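Local structure of proline dehydrogenase (Bradyrhizobium japonicum USDA 110, 3HAZ) at the interface of chains A and B. The protein oxidises L-proline to glutamate in two steps, with an FAD-dependent proline dehydrogenase and an NAD+-dependent 1-pyrroline-5-carboxylate dehydrogenase on one chain. Sequence-based numbering; all coordinates share one arbitrary frame. Chains: chain A/B, Proline dehydrogenase.

Contact 1: the interface of chains A and B. Residues chain A 353, 357, 944, 953-954; chain B 637-638, 641, 643, 984.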
loop_
_atom_site.group_PDB
_atom_site.type_symbol
_atom_site.label_atom_id
_atom_site.label_comp_id
_atom_site.label_asym_id
_atom_site.label_seq_id
_atom_site.Cartn_x
_atom_site.Cartn_y
_atom_site.Cartn_z
ATOM N N LYS A 353 13.291 -30.722 -7.224
ATOM C CA LYS A 353 13.496 -30.319 -8.607
ATOM C C LYS A 353 12.883 -31.343 -9.549
ATOM O O LYS A 353 12.151 -30.988 -10.475
ATOM C CB LYS A 353 14.990 -30.132 -8.910
ATOM C CG LYS A 353 15.281 -29.595 -10.319
ATOM C CD LYS A 353 16.742 -29.197 -10.463
ATOM C CE LYS A 353 17.036 -28.645 -11.855
ATOM N NZ LYS A 353 18.494 -28.352 -12.026
ATOM N N GLU A 357 10.040 -30.810 -12.404
ATOM C CA GLU A 357 10.349 -31.060 -13.807
ATOM C C GLU A 357 9.406 -32.103 -14.396
ATOM O O GLU A 357 8.968 -31.983 -15.533
ATOM C CB GLU A 357 11.794 -31.552 -13.958
ATOM C CG GLU A 357 12.858 -30.502 -13.694
ATOM C CD GLU A 357 14.265 -31.094 -13.707
ATOM O OE1 GLU A 357 14.415 -32.291 -13.376
ATOM O OE2 GLU A 357 15.221 -30.365 -14.047
ATOM N N ARG A 944 23.882 -28.782 -17.743
ATOM C CA ARG A 944 22.749 -29.688 -17.915
ATOM C C ARG A 944 22.672 -30.106 -19.383
ATOM O O ARG A 944 23.445 -29.628 -20.216
ATOM C CB ARG A 944 21.435 -29.027 -17.481
ATOM C CG ARG A 944 21.140 -27.690 -18.166
ATOM C CD ARG A 944 19.639 -27.430 -18.229
ATOM N NE ARG A 944 19.009 -28.253 -19.261
ATOM C CZ ARG A 944 17.707 -28.271 -19.527
ATOM N NH1 ARG A 944 17.243 -29.053 -20.497
ATOM N NH2 ARG A 944 16.869 -27.515 -18.823
ATOM N N VAL A 953 9.361 -21.437 -20.251
ATOM C CA VAL A 953 10.525 -21.511 -19.366
ATOM C C VAL A 953 11.810 -21.316 -20.167
ATOM O O VAL A 953 12.614 -20.440 -19.857
ATOM C CB VAL A 953 10.561 -22.853 -18.618
ATOM C CG1 VAL A 953 11.811 -22.952 -17.727
ATOM C CG2 VAL A 953 9.282 -23.025 -17.801
ATOM N N GLN A 954 11.999 -22.140 -21.194
ATOM C CA GLN A 954 13.055 -21.909 -22.174
ATOM C C GLN A 954 12.447 -21.555 -23.529
ATOM O O GLN A 954 12.240 -22.439 -24.367
ATOM C CB GLN A 954 13.978 -23.129 -22.323
ATOM C CG GLN A 954 14.797 -23.444 -21.074
ATOM C CD GLN A 954 14.205 -24.567 -20.254
ATOM O OE1 GLN A 954 13.498 -25.425 -20.783
ATOM N NE2 GLN A 954 14.507 -24.582 -18.952
ATOM N N GLY B 637 10.333 -21.212 -13.556
ATOM C CA GLY B 637 10.927 -22.510 -13.785
ATOM C C GLY B 637 11.049 -23.305 -12.511
ATOM O O GLY B 637 10.628 -22.857 -11.453
ATOM N N PRO B 638 11.632 -24.503 -12.613
ATOM C CA PRO B 638 11.803 -25.350 -11.434
ATOM C C PRO B 638 12.876 -24.775 -10.525
ATOM O O PRO B 638 13.703 -23.986 -10.977
ATOM C CB PRO B 638 12.265 -26.685 -12.021
ATOM C CG PRO B 638 12.873 -26.343 -13.350
ATOM C CD PRO B 638 12.193 -25.098 -13.841
ATOM N N GLU B 641 17.344 -24.157 -10.903
ATOM C CA GLU B 641 17.603 -23.775 -12.287
ATOM C C GLU B 641 17.247 -22.324 -12.516
ATOM O O GLU B 641 16.224 -21.854 -12.036
ATOM C CB GLU B 641 16.793 -24.651 -13.249
ATOM C CG GLU B 641 17.162 -24.498 -14.718
ATOM C CD GLU B 641 16.269 -25.352 -15.631
ATOM O OE1 GLU B 641 15.126 -24.930 -15.924
ATOM O OE2 GLU B 641 16.710 -26.449 -16.044
ATOM N N ASN B 643 16.541 -19.386 -15.562
ATOM C CA ASN B 643 16.210 -19.198 -16.964
ATOM C C ASN B 643 16.007 -17.719 -17.242
ATOM O O ASN B 643 15.127 -17.092 -16.658
ATOM C CB ASN B 643 14.949 -19.982 -17.326
ATOM C CG ASN B 643 15.150 -21.483 -17.219
ATOM O OD1 ASN B 643 15.602 -22.132 -18.167
ATOM N ND2 ASN B 643 14.816 -22.045 -16.059
ATOM N N THR B 984 20.014 -20.886 -19.758
ATOM C CA THR B 984 19.507 -21.792 -18.743
ATOM C C THR B 984 20.676 -22.386 -17.977
ATOM O O THR B 984 21.535 -23.044 -18.562
ATOM C CB THR B 984 18.690 -22.933 -19.382
ATOM O OG1 THR B 984 17.586 -22.381 -20.114
ATOM C CG2 THR B 984 18.180 -23.904 -18.316
HETATM O O HOH W 1 18.863 -27.824 -14.669
HETATM O O HOH W 2 15.285 -28.732 -15.826
HETATM O O HOH W 3 13.056 -26.291 -16.954
#

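Contact 2: the interface of chains A and B. Residues chain A 638-641, 986, 988; chain B 352-353, 356-357.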
loop_
_atom_site.group_PDB
_atom_site.type_symbol
_atom_site.label_atom_id
_atom_site.label_comp_id
_atom_site.label_asym_id
_atom_site.label_seq_id
_atom_site.Cartn_x
_atom_site.Cartn_y
_atom_site.Cartn_z
ATOM N N PRO A 638 -2.226 14.385 -26.234
ATOM C CA PRO A 638 -2.755 15.663 -25.758
ATOM C C PRO A 638 -4.173 15.477 -25.250
ATOM O O PRO A 638 -4.790 14.447 -25.520
ATOM C CB PRO A 638 -2.751 16.528 -27.019
ATOM C CG PRO A 638 -2.889 15.561 -28.154
ATOM C CD PRO A 638 -2.287 14.248 -27.701
ATOM N N THR A 639 -4.677 16.457 -24.514
ATOM C CA THR A 639 -6.069 16.453 -24.101
ATOM C C THR A 639 -6.953 16.587 -25.352
ATOM O O THR A 639 -6.492 17.062 -26.392
ATOM C CB THR A 639 -6.347 17.626 -23.141
ATOM O OG1 THR A 639 -7.678 17.523 -22.617
ATOM C CG2 THR A 639 -6.185 18.965 -23.868
ATOM N N GLY A 640 -8.211 16.167 -25.254
ATOM C CA GLY A 640 -9.140 16.286 -26.369
ATOM C C GLY A 640 -8.865 15.306 -27.504
ATOM O O GLY A 640 -9.361 15.477 -28.620
ATOM N N GLU A 641 -8.082 14.270 -27.219
ATOM C CA GLU A 641 -7.773 13.254 -28.219
ATOM C C GLU A 641 -7.513 11.906 -27.573
ATOM O O GLU A 641 -6.835 11.820 -26.553
ATOM C CB GLU A 641 -6.556 13.679 -29.054
ATOM C CG GLU A 641 -6.218 12.745 -30.199
ATOM C CD GLU A 641 -4.953 13.166 -30.938
ATOM O OE1 GLU A 641 -3.846 12.747 -30.529
ATOM O OE2 GLU A 641 -5.073 13.921 -31.927
ATOM N N ASN A 986 -10.276 12.535 -32.446
ATOM C CA ASN A 986 -10.400 13.880 -31.903
ATOM C C ASN A 986 -11.658 13.947 -31.039
ATOM O O ASN A 986 -12.774 13.972 -31.555
ATOM C CB ASN A 986 -10.456 14.901 -33.039
ATOM C CG ASN A 986 -10.773 16.305 -32.558
ATOM O OD1 ASN A 986 -10.853 16.570 -31.359
ATOM N ND2 ASN A 986 -10.963 17.214 -33.504
ATOM N N ALA A 988 -12.456 16.324 -28.789
ATOM C CA ALA A 988 -12.741 17.678 -28.296
ATOM C C ALA A 988 -14.218 18.086 -28.247
ATOM O O ALA A 988 -14.629 18.807 -27.334
ATOM C CB ALA A 988 -11.938 18.714 -29.058
ATOM N N ILE B 352 -5.709 24.706 -24.410
ATOM C CA ILE B 352 -4.941 23.674 -23.718
ATOM C C ILE B 352 -4.401 22.658 -24.718
ATOM O O ILE B 352 -3.221 22.312 -24.691
ATOM C CB ILE B 352 -5.778 22.920 -22.648
ATOM C CG1 ILE B 352 -6.374 23.896 -21.626
ATOM C CG2 ILE B 352 -4.925 21.851 -21.954
ATOM C CD1 ILE B 352 -5.350 24.801 -20.971
ATOM N N LYS B 353 -5.273 22.180 -25.600
ATOM C CA LYS B 353 -4.892 21.147 -26.552
ATOM C C LYS B 353 -3.813 21.679 -27.496
ATOM O O LYS B 353 -2.809 21.009 -27.756
ATOM C CB LYS B 353 -6.118 20.667 -27.337
ATOM C CG LYS B 353 -5.825 19.549 -28.342
ATOM C CD LYS B 353 -7.115 18.989 -28.928
ATOM C CE LYS B 353 -6.838 17.844 -29.898
ATOM N NZ LYS B 353 -8.100 17.264 -30.451
ATOM N N GLN B 356 -0.331 22.011 -25.921
ATOM C CA GLN B 356 0.236 20.670 -25.778
ATOM C C GLN B 356 0.728 20.120 -27.118
ATOM O O GLN B 356 1.868 19.676 -27.229
ATOM C CB GLN B 356 -0.780 19.724 -25.133
ATOM C CG GLN B 356 -1.068 20.062 -23.677
ATOM C CD GLN B 356 -2.037 19.105 -23.031
ATOM O OE1 GLN B 356 -2.602 18.240 -23.694
ATOM N NE2 GLN B 356 -2.236 19.252 -21.722
ATOM N N GLU B 357 -0.131 20.157 -28.133
ATOM C CA GLU B 357 0.236 19.704 -29.470
ATOM C C GLU B 357 1.459 20.448 -29.978
ATOM O O GLU B 357 2.338 19.866 -30.616
ATOM C CB GLU B 357 -0.915 19.938 -30.454
ATOM C CG GLU B 357 -2.148 19.090 -30.211
ATOM C CD GLU B 357 -3.275 19.405 -31.193
ATOM O OE1 GLU B 357 -3.499 20.598 -31.509
ATOM O OE2 GLU B 357 -3.945 18.452 -31.639
HETATM O O HOH W 4 -7.389 15.490 -32.529
HETATM O O HOH W 5 -3.588 16.131 -32.305
#

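Contact 1: the interface of chains A and B
The guanidinium of A:Arg944 carries the carboxylate of B:Glu641 at its edge, close to its own plane, the two flat groups being only 24° apart. Their salt bridge runs from NH2 to OE2 over 3.0 Å; it is bent at the hydrogen, and NH2 meets OE2 from above the carboxylate plane. The arginine chain turns at chi3 (-75°), which brings its tip to the acid while CD rests against the methyl CG2 of B:Thr984.

Around the carbonyl oxygen of B:Asn643, two donors arrive from opposite faces of the amide. On one face NE2 of A:Gln954 gives OD1 a hydrogen bond of 2.8 Å, its amide turned 53° from that of the asparagine; on the other, the hydroxyl OG1 of B:Thr984 donates to the same oxygen. The asparagine's ND2 in turn gives a nearly straight bond of 2.9 Å to OE1 of B:Glu641, which fixes the rotation of the amide. An amide suits this place because it can accept from two neighbours and still donate to the acid. The methyl CG1 of A:Val953 packs against the amide of B:Asn643, 3.7 Å from CG.

A:Gln954 and B:Glu641 meet tip to tip without a direct bond; water 3 joins NE2 to OE1. Water 1 links the amine NZ of A:Lys353 to OE2, whose negative charge the lysine and arginine would both help to balance.

B:Glu641 and B:Asn643 lie on strand 641-649 and B:Thr984 on strand 978-986. All three meet loop residues of the aldehyde dehydrogenase region of chain A, while B:Glu641 and B:Pro638 also approach its helix 348-357 in the proline dehydrogenase region.

Contact 2: the interface of chains A and B
Hydrogen bonds to the backbone of one loop of chain A carry much of this contact, and B:Lys353 and B:Gln356 supply them from helix 348-357. The side-chain carbonyl OE1 of B:Gln356 accepts from the amide N of A:Thr639 at 2.9 Å, the donor lying in the carbonyl plane and the bond fairly straight, 163° at the hydrogen. B:Lys353 stretches alongside the same loop, CG anti to its backbone N (chi1 -178°) and the chain extended beyond. Its amine NZ donates to the carbonyl O of A:Gly640 over 2.9 Å, coming from above that carbonyl plane, and also hydrogen-bonds OD1 of A:Asn986. The backbone N of A:Ala988 donates to the same oxygen and helps to hold it in place. A long, flexible amine suits the task, since one nitrogen can serve several acceptors; an alanine here takes away the amine and would probably leave O of A:Gly640 and OD1 of A:Asn986 without their partner across the interface, A:Glu641 without its nearby positive charge, and a gap beside A:Thr639.

Charged groups are also linked through water. Water 4 joins NZ of B:Lys353 to the carboxylate OE2 of A:Glu641, 4.7 Å from the amine, so the opposite charges probably attract without touching. The carboxylates of A:Glu641 and B:Glu357 also come near each other, with water 5 between their OE2 atoms, though its doubtfully short approach to B:Glu357 carries little weight; the lysine would be expected to ease their repulsion.

Apolar packing completes the patch. A:Pro638 sets its CB and CG against CG of B:Glu357, its ring a stiff, compact surface for the aliphatic part of the acid. A:Thr639 has OG1 anti to the backbone N (chi1 -173°), leaving its methyl turned toward the helix. The branched side chain of threonine suits the place by adding a small apolar group beside the backbone N-H: CG2 lies 3.7 Å from CG2 of B:Ile352.

Contact 1 and contact 2 lie about 49 Å apart, centre to centre, on one two-fold symmetric interface. They draw on equivalent elements with the chains exchanged: in both, helix 348-357 of one copy faces the 638-641 stretch of the other. In contact 2 the helix also meets strand 978-986, which in contact 1 meets loop residues instead. Residues 353, 357, 638 and 641 occur in both, so the two patches sample overlapping parts of a repeated contact. Each chain thus appears to give and receive a strand-bearing arm, which probably helps hold the pair together within the deposited four-chain assembly. The centre of contact 1 is about 18 Å from A:Cys794, the predicted catalytic cysteine.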